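Local structure of SAM-dependent O-methyltransferase (Leptospira interrogans, 2HNK) at residues 68-72 and 97-101. The protein binds S-adenosyl-L-homocysteine and probably transfers methyl groups from S-adenosylmethionine to oxygen atoms of its substrates. Residues are numbered along the deposited sequence; the frame is centred on the assembly and turned at random.
Sequences GTFTG and WTNVA. With SAH (S-adenosyl-L-homocysteine), chain O.
Phe70 meets Trp97 in a T-shaped (edge-to-face) pair beside bound S-adenosyl-L-homocysteine in this Rossmann-like methyltransferase, where the loop after strand 63-67 packs on helix 95-107. The evidence is a centroid separation of 4.7 Å between the Phe70 ring and the five-membered ring of Trp97, with planes at 83°. Followed outward, Phe70 CB sits 3.3 Å from O3' of S-adenosyl-L-homocysteine and also near the ligand's own CB. Phe70 CG is near both O3' and SD of the ligand, which lie on the same side of it. Placing CG anti to the backbone N (chi1 -168°) carries the ring past the ligand to Trp97, although the CB bond itself points away from the helix. Phe70 CD1 and CE1 then press on the indole face, Phe70 CE1 lying 3.4 Å from Trp97 CD2, while Phe70 CD2 on the other flank approaches the ligand carboxylate O. Thr71 CG2 covers one Phe70 face and also packs alongside Val100, 3.9 Å from its CB. Phe70 N and Thr69 N both donate to OD2 of ligand-binding Asp92, holding the start of the type II' beta turn Thr69-Gly72. Gly68 O accepts a hydrogen bond from the ligand amino N, 3.0 Å. Backbones approach closely as well: the CA-H of Thr71 aims at Trp97 O, with an angle of 171° at the hydrogen.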
ATOM      1  N   GLY C  68      19.623  -2.289   3.977  1.00 24.08           N
ATOM      2  CA  GLY C  68      19.808  -1.024   4.676  1.00 24.08           C
ATOM      3  C   GLY C  68      18.942  -0.958   5.913  1.00 24.26           C
ATOM      4  O   GLY C  68      17.728  -0.708   5.835  1.00 24.29           O
ATOM      5  N   THR C  69      19.582  -1.159   7.058  1.00 24.32           N
ATOM      6  CA  THR C  69      18.890  -1.343   8.330  1.00 24.75           C
ATOM      7  C   THR C  69      19.045  -0.191   9.314  1.00 25.10           C
ATOM      8  O   THR C  69      18.094   0.131  10.032  1.00 25.06           O
ATOM      9  CB  THR C  69      19.313  -2.686   8.968  1.00 24.42           C
ATOM     10  OG1 THR C  69      18.798  -3.735   8.148  1.00 24.77           O
ATOM     11  CG2 THR C  69      18.771  -2.851  10.387  1.00 24.32           C
ATOM     12  N   PHE C  70      20.239   0.410   9.362  1.00 25.76           N
ATOM     13  CA  PHE C  70      20.510   1.556  10.246  1.00 25.84           C
ATOM     14  C   PHE C  70      20.169   1.174  11.691  1.00 25.67           C
ATOM     15  O   PHE C  70      20.503   0.060  12.117  1.00 25.41           O
ATOM     16  CB  PHE C  70      19.752   2.798   9.742  1.00 26.29           C
ATOM     17  CG  PHE C  70      20.163   4.099  10.395  1.00 27.61           C
ATOM     18  CD1 PHE C  70      21.497   4.362  10.714  1.00 28.40           C
ATOM     19  CD2 PHE C  70      19.210   5.076  10.656  1.00 27.60           C
ATOM     20  CE1 PHE C  70      21.866   5.573  11.306  1.00 29.03           C
ATOM     21  CE2 PHE C  70      19.572   6.286  11.248  1.00 29.88           C
ATOM     22  CZ  PHE C  70      20.900   6.535  11.575  1.00 28.70           C
ATOM     23  N   THR C  71      19.493   2.056  12.434  1.00 25.26           N
ATOM     24  CA  THR C  71      19.192   1.792  13.849  1.00 24.88           C
ATOM     25  C   THR C  71      17.958   0.894  14.061  1.00 24.98           C
ATOM     26  O   THR C  71      17.565   0.622  15.202  1.00 24.49           O
ATOM     27  CB  THR C  71      19.063   3.091  14.671  1.00 25.08           C
ATOM     28  OG1 THR C  71      18.131   3.973  14.031  1.00 24.86           O
ATOM     29  CG2 THR C  71      20.418   3.784  14.803  1.00 24.17           C
ATOM     30  N   GLY C  72      17.343   0.471  12.959  1.00 24.66           N
ATOM     31  CA  GLY C  72      16.416  -0.651  12.965  1.00 25.00           C
ATOM     32  C   GLY C  72      14.910  -0.444  12.975  1.00 24.99           C
ATOM     33  O   GLY C  72      14.176  -1.426  13.121  1.00 25.06           O
ATOM     34  N   TRP C  97      25.494   0.776  14.139  1.00 33.51           N
ATOM     35  CA  TRP C  97      24.069   1.093  14.040  1.00 33.21           C
ATOM     36  C   TRP C  97      23.184  -0.117  14.209  1.00 32.19           C
ATOM     37  O   TRP C  97      22.115  -0.018  14.806  1.00 31.87           O
ATOM     38  CB  TRP C  97      23.755   1.804  12.733  1.00 34.25           C
ATOM     39  CG  TRP C  97      24.350   3.164  12.684  1.00 35.22           C
ATOM     40  CD1 TRP C  97      24.578   4.003  13.746  1.00 36.30           C
ATOM     41  CD2 TRP C  97      24.781   3.866  11.517  1.00 36.55           C
ATOM     42  NE1 TRP C  97      25.134   5.183  13.306  1.00 37.19           N
ATOM     43  CE2 TRP C  97      25.263   5.127  11.942  1.00 36.96           C
ATOM     44  CE3 TRP C  97      24.792   3.562  10.152  1.00 36.84           C
ATOM     45  CZ2 TRP C  97      25.763   6.077  11.049  1.00 36.89           C
ATOM     46  CZ3 TRP C  97      25.291   4.511   9.259  1.00 36.82           C
ATOM     47  CH2 TRP C  97      25.772   5.754   9.716  1.00 36.41           C
ATOM     48  N   THR C  98      23.635  -1.264  13.712  1.00 30.97           N
ATOM     49  CA  THR C  98      22.870  -2.485  13.890  1.00 30.34           C
ATOM     50  C   THR C  98      22.970  -3.011  15.326  1.00 29.95           C
ATOM     51  O   THR C  98      22.131  -3.811  15.753  1.00 29.97           O
ATOM     52  CB  THR C  98      23.199  -3.569  12.830  1.00 30.71           C
ATOM     53  OG1 THR C  98      24.577  -3.948  12.924  1.00 30.50           O
ATOM     54  CG2 THR C  98      22.906  -3.037  11.423  1.00 30.33           C
ATOM     55  N   ASN C  99      23.969  -2.530  16.073  1.00 29.13           N
ATOM     56  CA  ASN C  99      24.009  -2.746  17.518  1.00 28.49           C
ATOM     57  C   ASN C  99      22.867  -2.033  18.247  1.00 28.13           C
ATOM     58  O   ASN C  99      22.336  -2.560  19.239  1.00 28.34           O
ATOM     59  CB  ASN C  99      25.369  -2.360  18.116  1.00 28.39           C
ATOM     60  CG  ASN C  99      26.434  -3.416  17.877  1.00 28.31           C
ATOM     61  OD1 ASN C  99      26.120  -4.562  17.575  1.00 28.83           O
ATOM     62  ND2 ASN C  99      27.701  -3.030  18.007  1.00 28.02           N
ATOM     63  N   VAL C 100      22.494  -0.846  17.759  1.00 27.28           N
ATOM     64  CA  VAL C 100      21.301  -0.147  18.251  1.00 26.55           C
ATOM     65  C   VAL C 100      20.041  -0.911  17.829  1.00 26.46           C
ATOM     66  O   VAL C 100      19.153  -1.140  18.647  1.00 26.57           O
ATOM     67  CB  VAL C 100      21.212   1.324  17.760  1.00 26.62           C
ATOM     68  CG1 VAL C 100      19.984   2.043  18.389  1.00 26.07           C
ATOM     69  CG2 VAL C 100      22.500   2.078  18.061  1.00 25.72           C
ATOM     70  N   ALA C 101      19.979  -1.320  16.560  1.00 26.14           N
ATOM     71  CA  ALA C 101      18.865  -2.129  16.057  1.00 25.54           C
ATOM     72  C   ALA C 101      18.604  -3.348  16.944  1.00 25.47           C
ATOM     73  O   ALA C 101      17.490  -3.526  17.427  1.00 25.63           O
ATOM     74  CB  ALA C 101      19.107  -2.550  14.617  1.00 25.17           C
TER
HETATM   75  N   SAH O2003      15.776   1.195   7.155  1.00 47.74           N
HETATM   76  CA  SAH O2003      16.416   2.158   8.104  1.00 48.17           C
HETATM   77  CB  SAH O2003      17.078   3.297   7.329  1.00 48.45           C
HETATM   78  CG  SAH O2003      18.234   2.854   6.430  1.00 50.39           C
HETATM   79  SD  SAH O2003      19.484   4.155   6.346  1.00 53.68           S
HETATM   80  C   SAH O2003      15.461   2.697   9.182  1.00 47.79           C
HETATM   81  O   SAH O2003      15.876   3.405  10.105  1.00 47.39           O
HETATM   82  OXT SAH O2003      14.258   2.439   9.165  1.00 47.16           O
HETATM   83  C5' SAH O2003      20.600   3.226   5.261  1.00 56.41           C
HETATM   84  C4' SAH O2003      21.479   2.190   5.956  1.00 57.98           C
HETATM   85  O4' SAH O2003      22.088   1.385   4.968  1.00 59.36           O
HETATM   86  C3' SAH O2003      22.598   2.811   6.775  1.00 58.98           C
HETATM   87  O3' SAH O2003      22.548   2.279   8.078  1.00 59.52           O
HETATM   88  C2' SAH O2003      23.893   2.386   6.112  1.00 59.66           C
HETATM   89  O2' SAH O2003      24.847   2.000   7.080  1.00 59.98           O
HETATM   90  C1' SAH O2003      23.460   1.198   5.258  1.00 59.67           C
HETATM   91  N9  SAH O2003      24.258   1.023   4.024  1.00 59.55           N
HETATM   92  C8  SAH O2003      24.921   1.975   3.282  1.00 59.55           C
HETATM   93  N7  SAH O2003      25.533   1.363   2.237  1.00 59.33           N
HETATM   94  C5  SAH O2003      25.268   0.036   2.296  1.00 59.65           C
HETATM   95  C6  SAH O2003      25.632  -1.048   1.496  1.00 59.47           C
HETATM   96  N6  SAH O2003      26.395  -0.879   0.423  1.00 59.55           N
HETATM   97  N1  SAH O2003      25.201  -2.319   1.828  1.00 59.67           N
HETATM   98  C2  SAH O2003      24.405  -2.521   2.941  1.00 59.56           C
HETATM   99  N3  SAH O2003      24.045  -1.445   3.731  1.00 59.81           N
HETATM  100  C4  SAH O2003      24.471  -0.190   3.417  1.00 59.85           C